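Local coordinates for protein naphthalene dioxygenase large subunit (Rhodococcus sp., PDB 2B1X) that is the large subunit of a Rieske non-haem iron oxygenase and binds an Fe2/S2 cluster in one domain and an Fe (III) ion in another, at residues W46-H51 / M337-V342; L393-G398 / N423-L428; G267-I272 / D348-E353; H105-C108 / W113-S116. All blocks are in the same frame, centred on the assembly; numbering follows the deposited sequence.

Interaction 1: residues W46-H51 / M337-V342; sequences WVFLAH and MSFFLV
Two phenylalanines, Phe-48 and Phe-339, meet edge to face in a fully buried apolar contact between two beta sheets, where strand 47-51 of the small three-stranded sheet lies against strand 333-343 of the large sheet of the catalytic domain. No hydrogen bond crosses; the backbones stay well apart, with the CA atoms of His-51 and Phe-339 still 9.4 Å from each other, and side chains alone bridge the gap. Phe-48 sends its CE2 corner toward the Phe-339 ring, reaching CE1 of Phe-339 at 4.0 Å. The ring planes stand at 89° and the ring centroids are 5.8 Å apart, a T-shaped stack in which Phe-48 supplies the edge. In Phe-48, CG lies anti to the backbone N (chi1 173°), which swings the ring out from the strand toward its partner; the backbone N of Ala-50, two residues on, lies over one face of the Phe-48 ring, toward the rim. Three residues along the first strand, His-51 and Leu-341 form the second touch: CD2 of the leucine lies 3.7 Å from CD2 of the imidazole. The histidine's polar side is engaged elsewhere, ND1 with Ser-53 OG, while its ring also rests on Leu-188 and Val-190 of strand 188-199. From strand 318-330, Leu-325 touches Phe-48 and Leu-323 touches Leu-341. Leu-49 and Ala-50 are both paired with Ile-155 on the neighbouring strand, which makes a classic beta bulge. This packing of side chains between two sheets forms part of the junction between the Rieske and catalytic domains.

Interaction 2: residues L393-G398 / N423-L428; sequences LNYQMG and NQRNFL
Tyr-395 lies against one side of helix 422-436, touching Gln-424, Arg-425 and Leu-428, and carries the whole contact for its segment. The packing is close at the ring: CE2 of Tyr-395 is 3.4 Å from CB of Gln-424, and CE1 of Tyr-395 is 3.6 Å from CD1 of Leu-428, a methyl that also reaches the phenol oxygen. The tyrosine and leucine side chains run at about a right angle. Nearer the backbone, CB of Tyr-395 meets CG of Arg-425 at 3.7 Å. The phenol OH is hydrogen-bonded to Asp-208 of helix 204-212, which ties down the far end of the ring. A bend at chi2 (88°) leads the Gln-424 amide away, and its CB and CG are the atoms that meet the ring. Looser is the side of Gln-396, partly exposed and turned from the helix: there Asn-394 OD1 accepts from Gln-396 N at 3.0 Å, the donor lying above the carbonyl plane. Arg-425 leaves toward Trp-21, with which it makes a cation-pi contact. Across the subunit boundary, Arg-91 of a second subunit packs on Tyr-395 and bonds to Asn-394 O. The polar turn at the strand's end is an Asx turn, beside a helix of the catalytic domain.

Interaction 3: residues G267-I272 / D348-E353; sequences GLPENI and DWFKDE
A loop that leads into helix 270-279 runs past the first turns of helix 348-361, and the backbones come nearest at Pro-269 and Phe-350, whose CA atoms are 7.6 Å apart. Pro-269 occupies the N-cap position; its carbonyl O receives a weak backbone bond from Ile-272 N. In the other segment the helix is regular, with Asp-352 N bonded to Asp-348 O and Glu-353 N to Trp-349 O. Gly-267, just upstream, has a positive phi of 63°, and its carbonyl O makes a marginal approach to the Phe-350 ring.

The side-chain contact centres on that ring. CG of Pro-269 sits over one face, 3.8 Å from the ring centroid and 20° off the normal, a CH-pi contact; the nearest ring atom is CG of Phe-350, at 3.6 Å from CG of Pro-269. The neighbouring CD of Pro-269 follows over the other half, 3.8 Å from CE2 of Phe-350. The proline ring and the phenylalanine side chain cross at about a right angle. Phe-350 extends its ring away from its own helix because CG is anti to the backbone N (chi1 -178°). At the far end, CD2 of Leu-268 meets CZ of Phe-350 at 3.7 Å, although its CB sets out in the other direction. Phe-350 also packs on Val-342 of strand 333-343 and Thr-318 of strand 318-330, while Pro-269 touches Pro-347.

With no hydrogen bond between the segments, cohesion comes from dispersion and from the weak attraction of the proline C-H groups to the ring's pi electrons, in a buried apolar joint.

Interaction 4: residues H105-C108 / W113-S116; sequences HFRC and WTYS. With FES (Fe2/s2 (inorganic) cluster), chain H.
Cys-108 and Trp-113 stand at the end of a beta hairpin that belongs to the Rieske [2Fe-2S] domain, where strands 105-107 and 114-116 run antiparallel at 161°. Phe-106 and Tyr-115 form the hydrogen-bonded pair, each backbone N donating to the other's O at 2.8 Å, whereas Arg-107 with Thr-114 and His-105 with Ser-116 are non-hydrogen-bonded pairs. Toward the cluster, Cys-108 N donates to Trp-113 O at 3.0 Å in an almost straight bond of 179°, closing the hairpin next to the metal.

Cys-108 can be followed outward. Its CB lies 3.6 Å from Trp-113 O, so the same carbonyl meets both the amide and the methylene. From there SG, turned anti to the backbone N (chi1 177°), leads away from the hairpin backbone and binds the iron FE2 of the Fe2/S2 cluster; Cys-88 supplies the other cysteine sulfur of the site. The sulfide S1 lies 3.6 Å from both SG of Cys-108 and CG of Trp-113, whose indole stacks with His-90. The indole also makes a weak hydrogen bond, through NE1, to Tyr-215 OH of a third subunit, placing this end of the hairpin against a neighbouring catalytic domain.

Phe-106 and Tyr-115 project from the same face of the hairpin: Phe-106 O lies in the plane of the tyrosine ring, at its edge, and Tyr-115 OH bonds to Arg-89 N, within the cluster-binding loop between Cys-88 and His-90. Thr-114 OG1, on the other face, is hydrogen-bonded to Gly-112 O. Last in the chain of contacts stands the metal bond itself, SG of Cys-108 to FE2 of the cluster at 2.2 Å.

Interaction 4 comes within the loop that interaction 1 closes, about 27 Å from it between centres, so the cluster-bearing hairpin extends from a Rieske domain joined to the catalytic domain at 46-51 / 337-342. Interactions 1 and 3 alternate along the chain and touch: Val-342 of strand 333-343 packs on Phe-350 and Lys-351 of helix 348-361, which follows it. In interaction 2, later in sequence, the side chain of Gln-424 is about 11 Å from the Fe (III) ion; its centre lies about 48 Å from that of interaction 4. This is consistent with metal sites far apart within a subunit and, as in related Rieske oxygenases, with the cluster of one subunit facing the iron of its neighbour.

Interaction 1: residues W46-H51 / M337-V342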
# COMPACT_ATOMS: atom_id res chain seq x y z
N TRP A 46 -26.65 16.79 -4.99
CA TRP A 46 -26.54 16.55 -6.42
C TRP A 46 -25.06 16.61 -6.77
O TRP A 46 -24.39 17.61 -6.49
CB TRP A 46 -27.29 17.63 -7.20
CG TRP A 46 -28.77 17.46 -7.22
CD1 TRP A 46 -29.67 18.00 -6.35
CD2 TRP A 46 -29.53 16.65 -8.12
NE1 TRP A 46 -30.95 17.61 -6.67
CE2 TRP A 46 -30.89 16.78 -7.77
CE3 TRP A 46 -29.19 15.85 -9.23
CZ2 TRP A 46 -31.91 16.15 -8.48
CZ3 TRP A 46 -30.20 15.22 -9.93
CH2 TRP A 46 -31.55 15.36 -9.55
N VAL A 47 -24.58 15.57 -7.45
CA VAL A 47 -23.16 15.42 -7.80
C VAL A 47 -22.97 15.36 -9.33
O VAL A 47 -23.72 14.69 -10.02
CB VAL A 47 -22.61 14.12 -7.18
CG1 VAL A 47 -21.14 13.86 -7.62
CG2 VAL A 47 -22.82 14.12 -5.64
N PHE A 48 -22.00 16.12 -9.84
CA PHE A 48 -21.76 16.16 -11.27
C PHE A 48 -21.16 14.82 -11.74
O PHE A 48 -20.24 14.26 -11.11
CB PHE A 48 -20.81 17.32 -11.62
CG PHE A 48 -20.39 17.33 -13.07
CD1 PHE A 48 -21.23 17.83 -14.05
CD2 PHE A 48 -19.15 16.82 -13.44
CE1 PHE A 48 -20.85 17.81 -15.41
CE2 PHE A 48 -18.76 16.77 -14.76
CZ PHE A 48 -19.60 17.29 -15.77
N LEU A 49 -21.68 14.32 -12.86
CA LEU A 49 -21.25 13.04 -13.43
C LEU A 49 -20.54 13.17 -14.78
O LEU A 49 -19.48 12.58 -15.01
CB LEU A 49 -22.47 12.16 -13.66
CG LEU A 49 -23.30 11.86 -12.39
CD1 LEU A 49 -24.58 11.14 -12.72
CD2 LEU A 49 -22.47 11.05 -11.44
N ALA A 50 -21.16 13.91 -15.70
CA ALA A 50 -20.66 13.95 -17.06
C ALA A 50 -21.21 15.14 -17.78
O ALA A 50 -22.22 15.72 -17.35
CB ALA A 50 -21.03 12.65 -17.81
N HIS A 51 -20.55 15.53 -18.88
CA HIS A 51 -21.14 16.51 -19.79
C HIS A 51 -21.82 15.75 -20.93
O HIS A 51 -21.31 14.71 -21.38
CB HIS A 51 -20.07 17.48 -20.33
CG HIS A 51 -20.63 18.72 -20.97
ND1 HIS A 51 -20.97 18.79 -22.30
CD2 HIS A 51 -20.87 19.96 -20.45
CE1 HIS A 51 -21.42 20.00 -22.58
NE2 HIS A 51 -21.36 20.73 -21.48
N MET A 337 -10.72 14.87 -11.31
CA MET A 337 -11.11 14.70 -12.74
C MET A 337 -11.21 16.08 -13.35
O MET A 337 -12.16 16.80 -13.06
CB MET A 337 -12.44 13.94 -12.88
CG MET A 337 -12.45 12.66 -11.96
SD MET A 337 -13.68 11.47 -12.48
CE MET A 337 -13.58 10.26 -11.10
N SER A 338 -10.24 16.45 -14.20
CA SER A 338 -10.18 17.81 -14.75
C SER A 338 -10.54 17.83 -16.24
O SER A 338 -9.86 17.21 -17.06
CB SER A 338 -8.80 18.42 -14.54
OG SER A 338 -8.80 19.74 -15.05
N PHE A 339 -11.63 18.51 -16.55
CA PHE A 339 -12.17 18.56 -17.92
C PHE A 339 -11.82 19.89 -18.55
O PHE A 339 -11.88 20.93 -17.89
CB PHE A 339 -13.70 18.45 -17.87
CG PHE A 339 -14.24 17.18 -17.24
CD1 PHE A 339 -14.34 17.04 -15.85
CD2 PHE A 339 -14.73 16.15 -18.06
CE1 PHE A 339 -14.88 15.86 -15.27
CE2 PHE A 339 -15.30 15.00 -17.52
CZ PHE A 339 -15.36 14.82 -16.11
N PHE A 340 -11.43 19.88 -19.82
CA PHE A 340 -11.29 21.11 -20.59
C PHE A 340 -12.48 21.22 -21.54
O PHE A 340 -12.82 20.25 -22.22
CB PHE A 340 -9.97 21.11 -21.38
CG PHE A 340 -9.89 22.19 -22.45
CD1 PHE A 340 -9.64 23.52 -22.08
CD2 PHE A 340 -10.10 21.89 -23.78
CE1 PHE A 340 -9.57 24.53 -23.04
CE2 PHE A 340 -10.04 22.91 -24.77
CZ PHE A 340 -9.78 24.23 -24.39
N LEU A 341 -13.11 22.41 -21.58
CA LEU A 341 -14.27 22.61 -22.44
C LEU A 341 -14.09 23.83 -23.31
O LEU A 341 -13.40 24.76 -22.93
CB LEU A 341 -15.56 22.77 -21.62
CG LEU A 341 -16.03 21.56 -20.78
CD1 LEU A 341 -15.34 21.54 -19.48
CD2 LEU A 341 -17.55 21.62 -20.57
N VAL A 342 -14.70 23.81 -24.49
CA VAL A 342 -14.65 24.97 -25.41
C VAL A 342 -15.91 24.94 -26.28
O VAL A 342 -16.50 23.87 -26.52
CB VAL A 342 -13.32 24.99 -26.23
CG1 VAL A 342 -13.24 23.80 -27.22
CG2 VAL A 342 -13.07 26.36 -26.94

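Interaction 2: residues L393-G398 / N423-L428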
# COMPACT_ATOMS: atom_id res chain seq x y z
N LEU A 393 -9.91 26.59 11.88
CA LEU A 393 -9.50 27.25 10.64
C LEU A 393 -9.95 28.72 10.69
O LEU A 393 -11.04 29.01 11.20
CB LEU A 393 -10.16 26.53 9.48
CG LEU A 393 -9.88 25.03 9.36
CD1 LEU A 393 -10.74 24.38 8.25
CD2 LEU A 393 -8.38 24.73 9.15
N ASN A 394 -9.12 29.65 10.16
CA ASN A 394 -9.46 31.05 10.24
C ASN A 394 -10.12 31.50 8.93
O ASN A 394 -9.48 31.56 7.88
CB ASN A 394 -8.20 31.90 10.61
CG ASN A 394 -8.53 33.40 10.81
OD1 ASN A 394 -8.95 34.09 9.88
ND2 ASN A 394 -8.27 33.91 12.03
N TYR A 395 -11.42 31.81 9.03
CA TYR A 395 -12.15 32.36 7.92
C TYR A 395 -12.57 33.82 8.20
O TYR A 395 -13.64 34.27 7.73
CB TYR A 395 -13.36 31.46 7.65
CG TYR A 395 -12.96 30.16 6.96
CD1 TYR A 395 -12.92 28.97 7.67
CD2 TYR A 395 -12.63 30.13 5.58
CE1 TYR A 395 -12.56 27.79 7.06
CE2 TYR A 395 -12.28 28.92 4.95
CZ TYR A 395 -12.24 27.77 5.71
OH TYR A 395 -11.88 26.58 5.16
N GLN A 396 -11.72 34.55 8.93
CA GLN A 396 -12.09 35.89 9.39
C GLN A 396 -11.85 37.05 8.40
O GLN A 396 -11.99 38.21 8.77
CB GLN A 396 -11.37 36.22 10.69
CG GLN A 396 -11.62 35.21 11.85
CD GLN A 396 -11.05 35.73 13.16
OE1 GLN A 396 -9.93 36.26 13.20
NE2 GLN A 396 -11.81 35.55 14.24
N MET A 397 -11.47 36.74 7.17
CA MET A 397 -11.24 37.80 6.18
C MET A 397 -12.51 38.63 5.96
O MET A 397 -13.51 38.14 5.43
CB MET A 397 -10.76 37.18 4.86
CG MET A 397 -10.25 38.21 3.87
SD MET A 397 -9.84 37.43 2.33
CE MET A 397 -8.26 36.81 2.70
N GLY A 398 -12.46 39.90 6.38
CA GLY A 398 -13.57 40.81 6.14
C GLY A 398 -14.43 40.98 7.38
O GLY A 398 -15.34 41.81 7.42
N ASN A 423 -17.75 33.20 0.91
CA ASN A 423 -18.07 32.00 0.12
C ASN A 423 -17.65 30.70 0.79
O ASN A 423 -18.46 29.76 0.85
CB ASN A 423 -17.50 32.08 -1.29
CG ASN A 423 -18.16 33.14 -2.11
OD1 ASN A 423 -19.10 33.84 -1.64
ND2 ASN A 423 -17.68 33.30 -3.38
N GLN A 424 -16.43 30.63 1.29
CA GLN A 424 -15.94 29.43 2.00
C GLN A 424 -16.79 29.14 3.26
O GLN A 424 -17.09 27.99 3.57
CB GLN A 424 -14.47 29.57 2.40
CG GLN A 424 -13.47 29.74 1.21
CD GLN A 424 -13.23 31.19 0.74
OE1 GLN A 424 -14.16 31.98 0.62
NE2 GLN A 424 -11.97 31.51 0.46
N ARG A 425 -17.21 30.22 3.94
CA ARG A 425 -18.03 30.09 5.13
C ARG A 425 -19.41 29.53 4.83
O ARG A 425 -19.92 28.70 5.58
CB ARG A 425 -18.18 31.46 5.80
CG ARG A 425 -16.94 31.84 6.67
CD ARG A 425 -17.29 32.84 7.75
NE ARG A 425 -17.47 34.06 7.07
CZ ARG A 425 -18.53 34.85 7.08
NH1 ARG A 425 -19.61 34.64 7.83
NH2 ARG A 425 -18.45 35.92 6.32
N ASN A 426 -20.03 30.04 3.77
CA ASN A 426 -21.31 29.55 3.25
C ASN A 426 -21.23 28.08 2.81
O ASN A 426 -22.15 27.31 2.99
CB ASN A 426 -21.73 30.43 2.06
CG ASN A 426 -23.05 30.02 1.44
OD1 ASN A 426 -24.09 30.05 2.09
ND2 ASN A 426 -23.03 29.67 0.16
N PHE A 427 -20.11 27.70 2.20
CA PHE A 427 -19.94 26.33 1.73
C PHE A 427 -19.91 25.41 2.97
O PHE A 427 -20.60 24.40 3.02
CB PHE A 427 -18.65 26.25 0.91
CG PHE A 427 -18.27 24.85 0.49
CD1 PHE A 427 -18.56 24.41 -0.79
CD2 PHE A 427 -17.56 24.02 1.36
CE1 PHE A 427 -18.18 23.13 -1.21
CE2 PHE A 427 -17.20 22.72 0.95
CZ PHE A 427 -17.50 22.30 -0.36
N LEU A 428 -19.10 25.78 3.96
CA LEU A 428 -18.91 24.94 5.14
C LEU A 428 -20.12 24.95 6.04
O LEU A 428 -20.38 23.97 6.72
CB LEU A 428 -17.65 25.38 5.91
CG LEU A 428 -16.37 24.99 5.19
CD1 LEU A 428 -15.16 25.56 5.91
CD2 LEU A 428 -16.24 23.46 5.00

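Interaction 3: residues G267-I272 / D348-E353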
# COMPACT_ATOMS: atom_id res chain seq x y z
N GLY A 267 -11.97 38.23 -24.53
CA GLY A 267 -11.45 38.08 -25.87
C GLY A 267 -11.94 36.85 -26.63
O GLY A 267 -11.26 36.35 -27.54
N LEU A 268 -13.14 36.38 -26.31
CA LEU A 268 -13.73 35.28 -27.07
C LEU A 268 -13.90 35.61 -28.54
O LEU A 268 -14.02 36.81 -28.92
CB LEU A 268 -15.08 34.88 -26.48
CG LEU A 268 -14.99 34.10 -25.18
CD1 LEU A 268 -16.36 34.07 -24.55
CD2 LEU A 268 -14.41 32.68 -25.38
N PRO A 269 -13.89 34.59 -29.41
CA PRO A 269 -14.03 34.83 -30.84
C PRO A 269 -15.34 35.54 -31.18
O PRO A 269 -16.36 35.43 -30.47
CB PRO A 269 -14.00 33.42 -31.44
CG PRO A 269 -13.28 32.59 -30.40
CD PRO A 269 -13.73 33.16 -29.10
N GLU A 270 -15.30 36.26 -32.29
CA GLU A 270 -16.38 37.17 -32.70
C GLU A 270 -17.74 36.47 -32.85
O GLU A 270 -18.77 37.04 -32.49
CB GLU A 270 -15.99 37.87 -33.99
CG GLU A 270 -14.79 38.80 -33.82
CD GLU A 270 -13.45 38.20 -34.27
OE1 GLU A 270 -13.04 37.09 -33.78
OE2 GLU A 270 -12.81 38.87 -35.14
N ASN A 271 -17.74 35.25 -33.39
CA ASN A 271 -18.99 34.54 -33.57
C ASN A 271 -19.63 34.14 -32.23
O ASN A 271 -20.85 34.14 -32.10
CB ASN A 271 -18.86 33.35 -34.54
CG ASN A 271 -17.90 32.28 -34.05
OD1 ASN A 271 -16.77 32.55 -33.66
ND2 ASN A 271 -18.35 31.03 -34.10
N ILE A 272 -18.79 33.82 -31.25
CA ILE A 272 -19.27 33.47 -29.92
C ILE A 272 -19.81 34.71 -29.20
O ILE A 272 -20.83 34.64 -28.51
CB ILE A 272 -18.15 32.74 -29.09
CG1 ILE A 272 -17.59 31.51 -29.85
CG2 ILE A 272 -18.68 32.32 -27.76
CD1 ILE A 272 -18.61 30.45 -30.29
N ASP A 348 -11.00 26.69 -35.01
CA ASP A 348 -10.02 25.68 -34.57
C ASP A 348 -8.76 26.29 -33.97
O ASP A 348 -8.19 25.74 -33.04
CB ASP A 348 -9.64 24.76 -35.72
CG ASP A 348 -10.69 23.73 -36.00
OD1 ASP A 348 -10.53 22.96 -36.97
OD2 ASP A 348 -11.72 23.61 -35.29
N TRP A 349 -8.34 27.43 -34.51
CA TRP A 349 -7.17 28.11 -33.98
C TRP A 349 -7.40 28.43 -32.49
O TRP A 349 -6.49 28.23 -31.67
CB TRP A 349 -6.79 29.36 -34.81
CG TRP A 349 -7.75 30.52 -34.72
CD1 TRP A 349 -8.72 30.85 -35.62
CD2 TRP A 349 -7.81 31.51 -33.69
NE1 TRP A 349 -9.39 31.98 -35.22
CE2 TRP A 349 -8.85 32.41 -34.03
CE3 TRP A 349 -7.09 31.75 -32.51
CZ2 TRP A 349 -9.19 33.52 -33.24
CZ3 TRP A 349 -7.43 32.83 -31.72
CH2 TRP A 349 -8.47 33.71 -32.08
N PHE A 350 -8.61 28.91 -32.16
CA PHE A 350 -8.92 29.26 -30.77
C PHE A 350 -9.00 28.05 -29.85
O PHE A 350 -8.55 28.12 -28.70
CB PHE A 350 -10.21 30.07 -30.69
CG PHE A 350 -10.55 30.50 -29.30
CD1 PHE A 350 -11.36 29.69 -28.48
CD2 PHE A 350 -10.07 31.71 -28.80
CE1 PHE A 350 -11.68 30.10 -27.19
CE2 PHE A 350 -10.39 32.12 -27.51
CZ PHE A 350 -11.20 31.30 -26.71
N LYS A 351 -9.56 26.96 -30.34
CA LYS A 351 -9.64 25.70 -29.56
C LYS A 351 -8.25 25.22 -29.13
O LYS A 351 -8.02 24.92 -27.95
CB LYS A 351 -10.35 24.60 -30.36
CG LYS A 351 -11.85 24.85 -30.56
CD LYS A 351 -12.55 23.61 -31.17
CE LYS A 351 -13.95 23.93 -31.69
NZ LYS A 351 -14.68 22.71 -32.15
N ASP A 352 -7.31 25.21 -30.07
CA ASP A 352 -5.93 24.85 -29.78
C ASP A 352 -5.25 25.81 -28.80
O ASP A 352 -4.60 25.39 -27.83
CB ASP A 352 -5.11 24.78 -31.07
CG ASP A 352 -3.74 24.14 -30.84
OD1 ASP A 352 -3.70 23.00 -30.31
OD2 ASP A 352 -2.67 24.69 -31.12
N GLU A 353 -5.39 27.10 -29.05
CA GLU A 353 -4.83 28.12 -28.14
C GLU A 353 -5.39 28.03 -26.74
O GLU A 353 -4.66 28.17 -25.77
CB GLU A 353 -5.05 29.54 -28.69
CG GLU A 353 -4.14 29.94 -29.83
CD GLU A 353 -2.66 29.70 -29.55
OE1 GLU A 353 -2.19 29.97 -28.42
OE2 GLU A 353 -1.95 29.23 -30.47

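Interaction 4: residues H105-C108 / W113-S116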
# COMPACT_ATOMS: atom_id res chain seq x y z
N HIS A 105 -25.86 -2.75 -25.98
CA HIS A 105 -26.19 -3.69 -24.87
C HIS A 105 -25.01 -3.90 -23.91
O HIS A 105 -23.85 -3.79 -24.31
CB HIS A 105 -26.63 -5.07 -25.39
CG HIS A 105 -27.92 -5.05 -26.16
ND1 HIS A 105 -28.02 -4.48 -27.41
CD2 HIS A 105 -29.17 -5.48 -25.84
CE1 HIS A 105 -29.27 -4.59 -27.84
NE2 HIS A 105 -29.98 -5.19 -26.91
N PHE A 106 -25.34 -4.23 -22.67
CA PHE A 106 -24.36 -4.55 -21.64
C PHE A 106 -24.62 -6.00 -21.25
O PHE A 106 -25.70 -6.33 -20.77
CB PHE A 106 -24.46 -3.64 -20.41
CG PHE A 106 -24.23 -2.19 -20.73
CD1 PHE A 106 -25.28 -1.30 -20.72
CD2 PHE A 106 -22.94 -1.73 -21.03
CE1 PHE A 106 -25.08 0.04 -21.02
CE2 PHE A 106 -22.73 -0.39 -21.32
CZ PHE A 106 -23.81 0.50 -21.33
N ARG A 107 -23.65 -6.84 -21.51
CA ARG A 107 -23.75 -8.26 -21.23
C ARG A 107 -22.82 -8.60 -20.08
O ARG A 107 -21.63 -8.33 -20.16
CB ARG A 107 -23.31 -9.01 -22.46
CG ARG A 107 -23.58 -10.44 -22.42
CD ARG A 107 -24.70 -10.82 -23.37
NE ARG A 107 -24.19 -11.68 -24.42
CZ ARG A 107 -24.39 -12.99 -24.47
NH1 ARG A 107 -25.10 -13.61 -23.53
NH2 ARG A 107 -23.87 -13.67 -25.48
N CYS A 108 -23.38 -9.18 -19.01
CA CYS A 108 -22.64 -9.50 -17.81
C CYS A 108 -21.76 -10.71 -18.05
O CYS A 108 -22.25 -11.76 -18.44
CB CYS A 108 -23.58 -9.79 -16.63
SG CYS A 108 -22.70 -10.29 -15.15
N TRP A 113 -26.51 -12.44 -18.29
CA TRP A 113 -27.71 -11.62 -18.31
C TRP A 113 -27.37 -10.42 -19.17
O TRP A 113 -26.27 -9.88 -19.08
CB TRP A 113 -28.06 -11.15 -16.90
CG TRP A 113 -28.73 -12.24 -16.01
CD1 TRP A 113 -28.64 -13.59 -16.16
CD2 TRP A 113 -29.58 -12.02 -14.88
NE1 TRP A 113 -29.37 -14.23 -15.18
CE2 TRP A 113 -29.98 -13.28 -14.40
CE3 TRP A 113 -30.09 -10.87 -14.25
CZ2 TRP A 113 -30.81 -13.43 -13.29
CZ3 TRP A 113 -30.92 -11.02 -13.15
CH2 TRP A 113 -31.27 -12.28 -12.69
N THR A 114 -28.31 -10.04 -20.03
CA THR A 114 -28.05 -9.03 -21.05
C THR A 114 -29.03 -7.89 -20.89
O THR A 114 -30.26 -8.13 -20.86
CB THR A 114 -28.22 -9.70 -22.44
OG1 THR A 114 -27.28 -10.79 -22.54
CG2 THR A 114 -27.81 -8.74 -23.58
N TYR A 115 -28.50 -6.67 -20.86
CA TYR A 115 -29.28 -5.47 -20.64
C TYR A 115 -29.20 -4.55 -21.85
O TYR A 115 -28.12 -4.34 -22.41
CB TYR A 115 -28.81 -4.72 -19.38
CG TYR A 115 -28.78 -5.57 -18.08
CD1 TYR A 115 -27.68 -6.36 -17.77
CD2 TYR A 115 -29.83 -5.52 -17.16
CE1 TYR A 115 -27.65 -7.11 -16.58
CE2 TYR A 115 -29.80 -6.21 -15.98
CZ TYR A 115 -28.71 -7.02 -15.69
OH TYR A 115 -28.68 -7.73 -14.51
N SER A 116 -30.34 -4.02 -22.28
CA SER A 116 -30.33 -2.85 -23.18
C SER A 116 -29.62 -1.68 -22.52
O SER A 116 -29.60 -1.58 -21.29
CB SER A 116 -31.77 -2.45 -23.51
OG SER A 116 -31.79 -1.38 -24.42
FE1 FES H . -24.84 -13.51 -12.84
FE2 FES H . -24.40 -11.00 -13.89
S1 FES H . -25.30 -12.76 -14.91
S2 FES H . -23.76 -11.80 -11.90